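Side-chain contacts in tryptophan decarboxylase 1 (Oryza sativa subsp. japonica, PDB 6KHO), which decarboxylates L-tryptophan to tryptamine and 5-hydroxy-L-tryptophan to serotonin, using pyridoxal 5'-phosphate as cofactor: residues 473-476 with 481-484; 417-422 with 500-505; 205-210 with 224-229; 239-244 with 428-433. One frame throughout, in Å; residues are numbered along the deposited sequence.

Interaction 1. Residues 473-476 with 481-484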
loop_
_atom_site.group_PDB
_atom_site.type_symbol
_atom_site.label_atom_id
_atom_site.label_comp_id
_atom_site.label_asym_id
_atom_site.label_seq_id
_atom_site.Cartn_x
_atom_site.Cartn_y
_atom_site.Cartn_z
ATOM N N VAL A 473 26.015 -5.779 7.934
ATOM C CA VAL A 473 26.083 -7.005 7.157
ATOM C C VAL A 473 25.099 -7.984 7.774
ATOM O O VAL A 473 24.995 -8.079 9.003
ATOM C CB VAL A 473 27.515 -7.581 7.150
ATOM C CG1 VAL A 473 27.562 -8.917 6.442
ATOM C CG2 VAL A 473 28.460 -6.602 6.492
ATOM N N ALA A 474 24.345 -8.679 6.932
ATOM C CA ALA A 474 23.469 -9.730 7.418
ATOM C C ALA A 474 23.758 -11.001 6.633
ATOM O O ALA A 474 24.466 -10.991 5.621
ATOM C CB ALA A 474 21.994 -9.327 7.330
ATOM N N HIS A 475 23.228 -12.114 7.115
ATOM C CA HIS A 475 23.690 -13.406 6.644
ATOM C C HIS A 475 22.567 -14.165 5.959
ATOM O O HIS A 475 21.404 -13.753 5.953
ATOM C CB HIS A 475 24.249 -14.250 7.800
ATOM C CG HIS A 475 23.190 -14.898 8.634
ATOM N ND1 HIS A 475 22.518 -14.229 9.634
ATOM C CD2 HIS A 475 22.672 -16.151 8.606
ATOM C CE1 HIS A 475 21.636 -15.040 10.191
ATOM N NE2 HIS A 475 21.712 -16.215 9.587
ATOM N N THR A 476 22.946 -15.310 5.402
ATOM C CA THR A 476 22.005 -16.243 4.811
ATOM C C THR A 476 22.608 -17.637 4.934
ATOM O O THR A 476 23.743 -17.802 5.389
ATOM C CB THR A 476 21.697 -15.866 3.354
ATOM O OG1 THR A 476 20.580 -16.625 2.881
ATOM C CG2 THR A 476 22.899 -16.109 2.470
ATOM N N ARG A 481 25.249 -23.927 4.838
ATOM C CA ARG A 481 26.415 -23.174 5.284
ATOM C C ARG A 481 26.034 -21.750 5.676
ATOM O O ARG A 481 25.173 -21.129 5.041
ATOM C CB ARG A 481 27.483 -23.135 4.189
ATOM C CG ARG A 481 28.055 -24.497 3.877
ATOM C CD ARG A 481 29.363 -24.703 4.611
ATOM N NE ARG A 481 29.219 -24.819 6.067
ATOM C CZ ARG A 481 28.644 -25.834 6.714
ATOM N NH1 ARG A 481 28.148 -26.870 6.054
ATOM N NH2 ARG A 481 28.569 -25.813 8.038
ATOM N N PHE A 482 26.684 -21.243 6.729
ATOM C CA PHE A 482 26.543 -19.843 7.124
ATOM C C PHE A 482 27.309 -18.968 6.143
ATOM O O PHE A 482 28.517 -19.154 5.951
ATOM C CB PHE A 482 27.066 -19.642 8.544
ATOM C CG PHE A 482 26.608 -18.369 9.197
ATOM C CD1 PHE A 482 27.270 -17.176 8.958
ATOM C CD2 PHE A 482 25.530 -18.369 10.067
ATOM C CE1 PHE A 482 26.862 -16.005 9.566
ATOM C CE2 PHE A 482 25.117 -17.205 10.683
ATOM C CZ PHE A 482 25.786 -16.016 10.432
ATOM N N VAL A 483 26.608 -18.017 5.522
ATOM C CA VAL A 483 27.168 -17.188 4.459
ATOM C C VAL A 483 26.859 -15.722 4.757
ATOM O O VAL A 483 25.780 -15.391 5.261
ATOM C CB VAL A 483 26.616 -17.610 3.080
ATOM C CG1 VAL A 483 27.011 -16.617 2.001
ATOM C CG2 VAL A 483 27.101 -19.016 2.726
ATOM N N LEU A 484 27.824 -14.850 4.483
ATOM C CA LEU A 484 27.621 -13.415 4.598
ATOM C C LEU A 484 27.219 -12.855 3.239
ATOM O O LEU A 484 27.881 -13.124 2.228
ATOM C CB LEU A 484 28.891 -12.723 5.102
ATOM C CG LEU A 484 29.376 -13.084 6.512
ATOM C CD1 LEU A 484 30.417 -12.088 7.016
ATOM C CD2 LEU A 484 28.208 -13.165 7.483
#

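Interaction 2. Residues 417-422 with 500-505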
loop_
_atom_site.group_PDB
_atom_site.type_symbol
_atom_site.label_atom_id
_atom_site.label_comp_id
_atom_site.label_asym_id
_atom_site.label_seq_id
_atom_site.Cartn_x
_atom_site.Cartn_y
_atom_site.Cartn_z
ATOM N N ASP A 417 36.304 -9.786 -6.640
ATOM C CA ASP A 417 37.698 -10.077 -6.949
ATOM C C ASP A 417 38.618 -9.818 -5.763
ATOM O O ASP A 417 39.697 -10.416 -5.690
ATOM C CB ASP A 417 38.130 -9.268 -8.171
ATOM C CG ASP A 417 37.413 -9.721 -9.442
ATOM O OD1 ASP A 417 36.776 -10.801 -9.411
ATOM O OD2 ASP A 417 37.480 -9.007 -10.467
ATOM N N LEU A 418 38.211 -8.960 -4.825
ATOM C CA LEU A 418 38.983 -8.811 -3.599
ATOM C C LEU A 418 38.808 -10.027 -2.695
ATOM O O LEU A 418 39.779 -10.495 -2.089
ATOM C CB LEU A 418 38.583 -7.528 -2.873
ATOM C CG LEU A 418 39.049 -6.211 -3.505
ATOM C CD1 LEU A 418 38.319 -5.043 -2.859
ATOM C CD2 LEU A 418 40.560 -6.020 -3.392
ATOM N N VAL A 419 37.584 -10.559 -2.599
ATOM C CA VAL A 419 37.361 -11.773 -1.816
ATOM C C VAL A 419 38.148 -12.937 -2.403
ATOM O O VAL A 419 38.700 -13.765 -1.665
ATOM C CB VAL A 419 35.859 -12.109 -1.733
ATOM C CG1 VAL A 419 35.658 -13.487 -1.111
ATOM C CG2 VAL A 419 35.116 -11.064 -0.921
ATOM N N ARG A 420 38.224 -13.014 -3.735
ATOM C CA ARG A 420 38.889 -14.131 -4.395
ATOM C C ARG A 420 40.407 -14.083 -4.240
ATOM O O ARG A 420 41.059 -15.128 -4.349
ATOM C CB ARG A 420 38.499 -14.170 -5.879
ATOM C CG ARG A 420 37.065 -14.650 -6.146
ATOM C CD ARG A 420 36.774 -14.733 -7.641
ATOM N NE ARG A 420 35.350 -14.926 -7.926
ATOM C CZ ARG A 420 34.721 -16.093 -7.834
ATOM N NH1 ARG A 420 35.389 -17.179 -7.464
ATOM N NH2 ARG A 420 33.426 -16.182 -8.114
ATOM N N GLY A 421 40.978 -12.908 -3.980
ATOM C CA GLY A 421 42.398 -12.731 -3.755
ATOM C C GLY A 421 42.865 -12.986 -2.337
ATOM O O GLY A 421 44.015 -12.675 -2.012
ATOM N N ASP A 422 42.010 -13.537 -1.479
ATOM C CA ASP A 422 42.350 -13.815 -0.085
ATOM C C ASP A 422 41.935 -15.250 0.198
ATOM O O ASP A 422 40.740 -15.558 0.222
ATOM C CB ASP A 422 41.652 -12.835 0.864
ATOM C CG ASP A 422 42.177 -12.908 2.303
ATOM O OD1 ASP A 422 42.097 -13.985 2.933
ATOM O OD2 ASP A 422 42.655 -11.871 2.818
ATOM N N SER A 500 37.011 0.179 1.481
ATOM C CA SER A 500 37.214 0.315 2.922
ATOM C C SER A 500 36.468 -0.765 3.702
ATOM O O SER A 500 36.935 -1.213 4.759
ATOM C CB SER A 500 36.769 1.702 3.398
ATOM O OG SER A 500 37.535 2.722 2.783
ATOM N N ALA A 501 35.297 -1.178 3.208
ATOM C CA ALA A 501 34.589 -2.296 3.823
ATOM C C ALA A 501 35.414 -3.578 3.750
ATOM O O ALA A 501 35.437 -4.361 4.705
ATOM C CB ALA A 501 33.230 -2.490 3.148
ATOM N N TRP A 502 36.091 -3.808 2.622
ATOM C CA TRP A 502 36.931 -4.995 2.486
ATOM C C TRP A 502 38.076 -4.973 3.489
ATOM O O TRP A 502 38.351 -5.977 4.160
ATOM C CB TRP A 502 37.474 -5.096 1.064
ATOM C CG TRP A 502 38.389 -6.279 0.875
ATOM C CD1 TRP A 502 39.646 -6.268 0.341
ATOM C CD2 TRP A 502 38.107 -7.649 1.215
ATOM N NE1 TRP A 502 40.168 -7.548 0.327
ATOM C CE2 TRP A 502 39.245 -8.411 0.860
ATOM C CE3 TRP A 502 37.005 -8.305 1.784
ATOM C CZ2 TRP A 502 39.311 -9.798 1.055
ATOM C CZ3 TRP A 502 37.072 -9.685 1.975
ATOM C CH2 TRP A 502 38.220 -10.412 1.613
ATOM N N GLU A 503 38.754 -3.825 3.606
ATOM C CA GLU A 503 39.824 -3.683 4.591
ATOM C C GLU A 503 39.319 -3.966 5.999
ATOM O O GLU A 503 40.013 -4.602 6.798
ATOM C CB GLU A 503 40.432 -2.283 4.515
ATOM C CG GLU A 503 41.031 -1.946 3.162
ATOM C CD GLU A 503 42.108 -2.924 2.742
ATOM O OE1 GLU A 503 42.898 -3.348 3.612
ATOM O OE2 GLU A 503 42.168 -3.271 1.544
ATOM N N LEU A 504 38.105 -3.516 6.317
ATOM C CA LEU A 504 37.578 -3.734 7.659
ATOM C C LEU A 504 37.265 -5.207 7.896
ATOM O O LEU A 504 37.467 -5.721 9.005
ATOM C CB LEU A 504 36.341 -2.862 7.886
ATOM C CG LEU A 504 35.610 -3.106 9.208
ATOM C CD1 LEU A 504 36.538 -2.785 10.368
ATOM C CD2 LEU A 504 34.312 -2.313 9.312
ATOM N N ILE A 505 36.782 -5.906 6.861
ATOM C CA ILE A 505 36.576 -7.351 6.958
ATOM C C ILE A 505 37.910 -8.062 7.159
ATOM O O ILE A 505 38.057 -8.893 8.064
ATOM C CB ILE A 505 35.849 -7.883 5.706
ATOM C CG1 ILE A 505 34.407 -7.360 5.634
ATOM C CG2 ILE A 505 35.865 -9.412 5.684
ATOM C CD1 ILE A 505 33.851 -7.300 4.219
#

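Interaction 3. Residues 205-210 with 224-229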
loop_
_atom_site.group_PDB
_atom_site.type_symbol
_atom_site.label_atom_id
_atom_site.label_comp_id
_atom_site.label_asym_id
_atom_site.label_seq_id
_atom_site.Cartn_x
_atom_site.Cartn_y
_atom_site.Cartn_z
ATOM N N LEU A 205 -6.246 -27.833 -5.368
ATOM C CA LEU A 205 -5.328 -27.016 -6.154
ATOM C C LEU A 205 -3.922 -27.067 -5.569
ATOM O O LEU A 205 -3.737 -27.029 -4.351
ATOM C CB LEU A 205 -5.808 -25.555 -6.208
ATOM C CG LEU A 205 -7.249 -25.281 -6.664
ATOM C CD1 LEU A 205 -7.453 -23.786 -6.952
ATOM C CD2 LEU A 205 -7.609 -26.101 -7.903
ATOM N N ALA A 206 -2.926 -27.116 -6.442
ATOM C CA ALA A 206 -1.538 -27.132 -6.009
ATOM C C ALA A 206 -0.766 -25.996 -6.661
ATOM O O ALA A 206 -1.055 -25.603 -7.796
ATOM C CB ALA A 206 -0.861 -28.468 -6.347
ATOM N N VAL A 207 0.241 -25.484 -5.936
ATOM C CA VAL A 207 1.104 -24.409 -6.410
ATOM C C VAL A 207 2.558 -24.774 -6.125
ATOM O O VAL A 207 2.858 -25.572 -5.232
ATOM C CB VAL A 207 0.754 -23.038 -5.775
ATOM C CG1 VAL A 207 -0.707 -22.712 -5.992
ATOM C CG2 VAL A 207 1.077 -23.020 -4.289
ATOM N N TYR A 208 3.463 -24.165 -6.901
ATOM C CA TYR A 208 4.858 -24.588 -6.988
ATOM C C TYR A 208 5.809 -23.400 -7.006
ATOM O O TYR A 208 5.588 -22.420 -7.724
ATOM C CB TYR A 208 5.111 -25.426 -8.255
ATOM C CG TYR A 208 4.107 -26.534 -8.407
ATOM C CD1 TYR A 208 2.848 -26.279 -8.939
ATOM C CD2 TYR A 208 4.400 -27.835 -7.995
ATOM C CE1 TYR A 208 1.906 -27.271 -9.053
ATOM C CE2 TYR A 208 3.455 -28.848 -8.113
ATOM C CZ TYR A 208 2.211 -28.553 -8.646
ATOM O OH TYR A 208 1.252 -29.526 -8.782
ATOM N N ALA A 209 6.897 -23.513 -6.245
ATOM C CA ALA A 209 7.997 -22.573 -6.349
ATOM C C ALA A 209 9.258 -23.238 -5.815
ATOM O O ALA A 209 9.188 -24.168 -5.011
ATOM C CB ALA A 209 7.692 -21.284 -5.577
ATOM N N ALA A 210 10.407 -22.759 -6.280
ATOM C CA ALA A 210 11.679 -23.208 -5.734
ATOM C C ALA A 210 11.804 -22.834 -4.260
ATOM O O ALA A 210 11.198 -21.869 -3.776
ATOM C CB ALA A 210 12.837 -22.599 -6.526
ATOM N N ALA A 224 -4.621 -16.484 -0.068
ATOM C CA ALA A 224 -5.600 -16.800 -1.103
ATOM C C ALA A 224 -6.337 -18.114 -0.853
ATOM O O ALA A 224 -7.244 -18.453 -1.625
ATOM C CB ALA A 224 -4.911 -16.845 -2.471
ATOM N N GLY A 225 -5.986 -18.857 0.193
ATOM C CA GLY A 225 -6.751 -20.027 0.584
ATOM C C GLY A 225 -6.254 -21.355 0.059
ATOM O O GLY A 225 -6.990 -22.349 0.156
ATOM N N PHE A 226 -5.046 -21.416 -0.492
ATOM C CA PHE A 226 -4.502 -22.695 -0.917
ATOM C C PHE A 226 -4.157 -23.541 0.303
ATOM O O PHE A 226 -3.718 -23.020 1.332
ATOM C CB PHE A 226 -3.252 -22.498 -1.767
ATOM C CG PHE A 226 -3.532 -21.969 -3.150
ATOM C CD1 PHE A 226 -3.567 -20.603 -3.387
ATOM C CD2 PHE A 226 -3.782 -22.837 -4.195
ATOM C CE1 PHE A 226 -3.817 -20.109 -4.656
ATOM C CE2 PHE A 226 -4.043 -22.357 -5.465
ATOM C CZ PHE A 226 -4.055 -20.991 -5.701
ATOM N N ASP A 227 -4.339 -24.850 0.178
ATOM C CA ASP A 227 -4.036 -25.746 1.288
ATOM C C ASP A 227 -2.529 -25.812 1.515
ATOM O O ASP A 227 -1.776 -26.044 0.563
ATOM C CB ASP A 227 -4.577 -27.143 1.015
ATOM C CG ASP A 227 -4.701 -27.963 2.278
ATOM O OD1 ASP A 227 -3.655 -28.347 2.854
ATOM O OD2 ASP A 227 -5.846 -28.183 2.708
ATOM N N PRO A 228 -2.051 -25.625 2.749
ATOM C CA PRO A 228 -0.595 -25.707 2.991
ATOM C C PRO A 228 0.025 -27.034 2.582
ATOM O O PRO A 228 1.209 -27.063 2.220
ATOM C CB PRO A 228 -0.480 -25.475 4.507
ATOM C CG PRO A 228 -1.710 -24.684 4.858
ATOM C CD PRO A 228 -2.794 -25.225 3.956
ATOM N N ALA A 229 -0.735 -28.130 2.612
ATOM C CA ALA A 229 -0.217 -29.417 2.154
ATOM C C ALA A 229 0.037 -29.448 0.652
ATOM O O ALA A 229 0.762 -30.324 0.177
ATOM C CB ALA A 229 -1.183 -30.536 2.531
HETATM O O HOH W 1 -5.124 -25.999 -2.159
#

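Interaction 4. Residues 239-244 with 428-433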
loop_
_atom_site.group_PDB
_atom_site.type_symbol
_atom_site.label_atom_id
_atom_site.label_comp_id
_atom_site.label_asym_id
_atom_site.label_seq_id
_atom_site.Cartn_x
_atom_site.Cartn_y
_atom_site.Cartn_z
ATOM N N GLU A 239 24.105 -27.731 -7.951
ATOM C CA GLU A 239 24.266 -28.181 -9.326
ATOM C C GLU A 239 23.636 -27.217 -10.326
ATOM O O GLU A 239 24.077 -27.158 -11.480
ATOM C CB GLU A 239 23.669 -29.583 -9.477
ATOM C CG GLU A 239 22.253 -29.717 -8.925
ATOM C CD GLU A 239 22.168 -30.608 -7.693
ATOM O OE1 GLU A 239 22.610 -30.188 -6.596
ATOM O OE2 GLU A 239 21.659 -31.743 -7.833
ATOM N N THR A 240 22.610 -26.459 -9.918
ATOM C CA THR A 240 21.997 -25.437 -10.767
ATOM C C THR A 240 22.234 -24.021 -10.233
ATOM O O THR A 240 21.478 -23.098 -10.568
ATOM C CB THR A 240 20.494 -25.681 -10.904
ATOM O OG1 THR A 240 19.901 -25.659 -9.599
ATOM C CG2 THR A 240 20.214 -27.027 -11.569
ATOM N N ASP A 241 23.263 -23.842 -9.402
ATOM C CA ASP A 241 23.501 -22.589 -8.688
ATOM C C ASP A 241 22.238 -22.135 -7.963
ATOM O O ASP A 241 21.917 -20.945 -7.899
ATOM C CB ASP A 241 24.033 -21.512 -9.630
ATOM C CG ASP A 241 25.453 -21.806 -10.094
ATOM O OD1 ASP A 241 26.249 -22.326 -9.277
ATOM O OD2 ASP A 241 25.770 -21.528 -11.269
ATOM N N TYR A 242 21.514 -23.109 -7.421
ATOM C CA TYR A 242 20.306 -22.929 -6.631
ATOM C C TYR A 242 19.143 -22.342 -7.433
ATOM O O TYR A 242 18.147 -21.922 -6.841
ATOM C CB TYR A 242 20.612 -22.105 -5.373
ATOM C CG TYR A 242 21.643 -22.825 -4.515
ATOM C CD1 TYR A 242 21.248 -23.804 -3.604
ATOM C CD2 TYR A 242 23.007 -22.573 -4.660
ATOM C CE1 TYR A 242 22.181 -24.494 -2.831
ATOM C CE2 TYR A 242 23.953 -23.260 -3.888
ATOM C CZ TYR A 242 23.528 -24.221 -2.976
ATOM O OH TYR A 242 24.437 -24.912 -2.205
ATOM N N GLY A 243 19.229 -22.338 -8.773
ATOM C CA GLY A 243 18.059 -22.081 -9.591
ATOM C C GLY A 243 17.147 -23.299 -9.701
ATOM O O GLY A 243 17.554 -24.442 -9.478
ATOM N N LEU A 244 15.884 -23.048 -10.046
ATOM C CA LEU A 244 14.919 -24.135 -10.175
ATOM C C LEU A 244 15.289 -25.059 -11.334
ATOM O O LEU A 244 15.517 -24.607 -12.462
ATOM C CB LEU A 244 13.511 -23.578 -10.377
ATOM C CG LEU A 244 12.382 -24.605 -10.498
ATOM C CD1 LEU A 244 12.277 -25.476 -9.247
ATOM C CD2 LEU A 244 11.065 -23.888 -10.754
ATOM N N VAL A 428 30.807 -17.963 -2.511
ATOM C CA VAL A 428 30.020 -19.184 -2.381
ATOM C C VAL A 428 29.278 -19.530 -3.675
ATOM O O VAL A 428 29.182 -20.703 -4.047
ATOM C CB VAL A 428 29.067 -19.047 -1.182
ATOM C CG1 VAL A 428 28.004 -20.130 -1.213
ATOM C CG2 VAL A 428 29.862 -19.116 0.112
ATOM N N VAL A 429 28.730 -18.540 -4.377
ATOM C CA VAL A 429 28.040 -18.792 -5.643
ATOM C C VAL A 429 28.532 -17.775 -6.664
ATOM O O VAL A 429 29.117 -16.745 -6.298
ATOM C CB VAL A 429 26.500 -18.717 -5.492
ATOM C CG1 VAL A 429 25.981 -19.766 -4.514
ATOM C CG2 VAL A 429 26.059 -17.289 -5.085
ATOM N N PRO A 430 28.317 -18.034 -7.955
ATOM C CA PRO A 430 28.644 -17.013 -8.959
ATOM C C PRO A 430 27.805 -15.763 -8.737
ATOM O O PRO A 430 26.652 -15.837 -8.311
ATOM C CB PRO A 430 28.297 -17.690 -10.292
ATOM C CG PRO A 430 28.259 -19.158 -9.991
ATOM C CD PRO A 430 27.831 -19.285 -8.566
ATOM N N ARG A 431 28.407 -14.605 -9.007
ATOM C CA ARG A 431 27.735 -13.318 -8.843
ATOM C C ARG A 431 27.058 -12.939 -10.158
ATOM O O ARG A 431 27.732 -12.763 -11.177
ATOM C CB ARG A 431 28.732 -12.236 -8.411
ATOM C CG ARG A 431 28.157 -10.806 -8.335
ATOM C CD ARG A 431 29.243 -9.743 -8.533
ATOM N NE ARG A 431 29.980 -9.975 -9.771
ATOM C CZ ARG A 431 29.510 -9.705 -10.988
ATOM N NH1 ARG A 431 28.301 -9.172 -11.137
ATOM N NH2 ARG A 431 30.244 -9.975 -12.060
ATOM N N ASN A 432 25.725 -12.824 -10.138
ATOM C CA ASN A 432 24.981 -12.420 -11.329
ATOM C C ASN A 432 24.738 -10.917 -11.404
ATOM O O ASN A 432 24.693 -10.356 -12.507
ATOM C CB ASN A 432 23.630 -13.141 -11.382
ATOM C CG ASN A 432 23.775 -14.628 -11.627
ATOM O OD1 ASN A 432 24.501 -15.038 -12.524
ATOM N ND2 ASN A 432 23.094 -15.441 -10.817
ATOM N N PHE A 433 24.573 -10.254 -10.262
ATOM C CA PHE A 433 24.186 -8.847 -10.257
ATOM C C PHE A 433 25.092 -8.054 -9.325
ATOM O O PHE A 433 26.309 -8.048 -9.523
ATOM C CB PHE A 433 22.703 -8.740 -9.896
ATOM C CG PHE A 433 21.821 -9.589 -10.794
ATOM C CD1 PHE A 433 21.590 -9.212 -12.112
ATOM C CD2 PHE A 433 21.277 -10.780 -10.340
ATOM C CE1 PHE A 433 20.804 -9.998 -12.949
ATOM C CE2 PHE A 433 20.488 -11.574 -11.166
ATOM C CZ PHE A 433 20.251 -11.183 -12.474
#

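Interaction 1. Residues 473-476 with 481-484
His475 and Phe482 stack diagonally across a beta hairpin whose arms, strands 474-478 and 481-487, form one side of the four-stranded antiparallel sheet near the C-terminus. The aromatic contact is an offset stack: the ring planes differ by 10° and the centroids are 4.3 Å apart. Phe482 CE2 rides above the imidazole toward its rim, 3.4 Å from His475 CD2. His475 CG stands between the backbone N and the carbonyl carbon (chi1 79°), which lifts the imidazole off the strand to lie flat beneath the phenyl. Helix 451-468 runs over this side, with Met462 against His475 and Asn458 and Arg459 against Phe482.

The polar contacts are main-chain. Thr476 and Val483 are a hydrogen-bonded pair, with Thr476 N to Val483 O at 2.8 Å and Val483 N to Thr476 O at 2.9 Å. Their side chains share the other face, pointing the same way, and Thr476 CG2 is 4.1 Å from Val483 CB. The threonine hydroxyl, anti to the backbone N (chi1 -168°), is bonded to Ser274 OG, whose sequence neighbour Thr273 lines the pyridoxal phosphate pocket.

Apolar contacts lie on the face of His475 and Leu484 and at Val473: His475 CB meets Leu484 CD2 at 4.1 Å, while Val473 CG1 approaches Leu484 CB at 4.2 Å.

Interaction 2. Residues 417-422 with 500-505
The carbonyl oxygen Leu418 O is met from two sources: the indole carbon Trp502 CZ2 lies 3.3 Å from it, and Gly421 N gives it a weak, 3.3 Å hydrogen bond as the helix ends. The rest of the contact is apolar and centres on the same indole. Leu418 CB sits over one face, 3.6 Å from the centroid of the five-membered ring of Trp502 and only 15° off its normal, which meets the geometry of a CH-pi contact. Leu418 CD1 extends this cover, 3.7 Å from Trp502 CD1. The leucine and indole side chains run antiparallel, each passing alongside the other, and Trp502 CG, anti to the backbone N (chi1 178°), extends the indole from its own helix to reach Leu418.

This is how the C-terminal end of the long helix 386-420 packs on helix 495-513, beside the four-stranded sheet. At the far end of the indole, Val419 CG2 reaches Trp502 CZ3 at 3.8 Å. With an alanine in place of Trp502, Leu418 and Val419 would probably face a gap between the helices, and Phe425 would lose its edge-to-face partner. Asp422 touches the indole edge near its plane, through CB, 3.8 Å from Trp502 CZ2, while its OD2 forms a salt bridge with Arg424.

Interaction 3. Residues 205-210 with 224-229
Strand 205-210 runs past the loop that follows helix 215-223, and its closest alpha-carbon approach to that loop, 6.8 Å, is from Leu205 CA to Phe226 CA. Leu205 and Val207, two residues apart, both direct their side chains at the loop and meet the phenyl ring of Phe226. Val207 CG1 lies over one face of the ring, 3.7 Å from its centroid and 23° off the normal, a CH-pi contact. The methyl is displaced toward the rim, which brings it within 3.4 Å of Phe226 CE2. Its place follows from the valine torsion: CG1 is anti to the carbonyl carbon (chi1 -55°). Leu205 CB comes in obliquely, 3.7 Å from Phe226 CE2.

The setting is a beta-alpha-beta crossover of the large mixed sheet: strand 205-210, helix 215-223 and then the parallel strand 231-234, outermost of the sheet within this chain. Gly225, with positive phi, closes the helix in a Schellman motif, and Phe226 follows at once, its ring lodged between the strand and helix 175-194, where Leu183 and Arg187 touch it.

Polar groups are joined by a water that donates to Leu205 O at 2.8 Å and accepts from Asp227 N at 2.7 Å. Asp227 OD1 takes the backbone N of Ala229 at 2.9 Å through its anti lone pair, an Asx turn, while its OD2 accepts from Val199 N of the second subunit.

Interaction 4. Residues 239-244 with 428-433
Left-handed backbone torsions at Asp241 (phi/psi 51°/38°) and Tyr242, with both CG atoms anti to their carbonyl carbons, set these side chains against Pro430 and Val429. The two residues are the central pair of a type I' beta turn from Thr240 to Gly243. The turn is closed by Gly243 N to Thr240 O at 3.0 Å, and Thr240 OG1 adds a 2.6 Å bond to Gly243 O.

Across the contact the Asp241 carboxylate crosses the proline ring at a slant. Its OD1 is 3.5 Å from Pro430 CD, and OD2 stands 3.7 Å from Pro430 CG, so that each oxygen lies against one of two neighbouring ring carbons. Tyr242 meets Val429 at about a right angle: Val429 CG1 comes obliquely to the ring, 4.1 Å from Tyr242 CE2. Val478 of strand 474-478 touches both Tyr242 and Val429, so that strand also lines this pair.

The contact thus joins the turn between strand 231-234 and helix 246-258 in the large domain to the loop linking strands 425-427 and 435-440 of the small sheet. An alanine instead of Asp241 would lack both carboxylate oxygens and would probably leave the CG and CD edge of Pro430 without its cover from the turn. With methylene carbons facing the carboxylate and a methyl against ring carbons of the tyrosine, the attraction here is probably mostly van der Waals, with little directional pull.

In the fold
Interactions 1, 2 and 4 lie on the same side of the chain's centre, around the four-stranded sheet. Interactions 1 and 4 touch directly, Val483 CG2 packing on Val428 CG2 at 3.8 Å, whereas interaction 2 stops about 6 Å from interaction 1 at the nearest atoms, although helix 495-513 follows strand 481-487 in sequence. Interaction 3, in the large mixed sheet, meets interaction 4 through Ala210 CB and Leu244 CD1, 4.0 Å apart. Interactions 1 and 4 lie nearer the cofactor without touching it: from the side chains of Thr476 and Tyr242 to the bound pyridoxal phosphate is about 12 and 13 Å. Serotonin-binding Phe104 is about 10 Å from Thr476, side chain to side chain. Interactions 2 and 3 lie away from these sites.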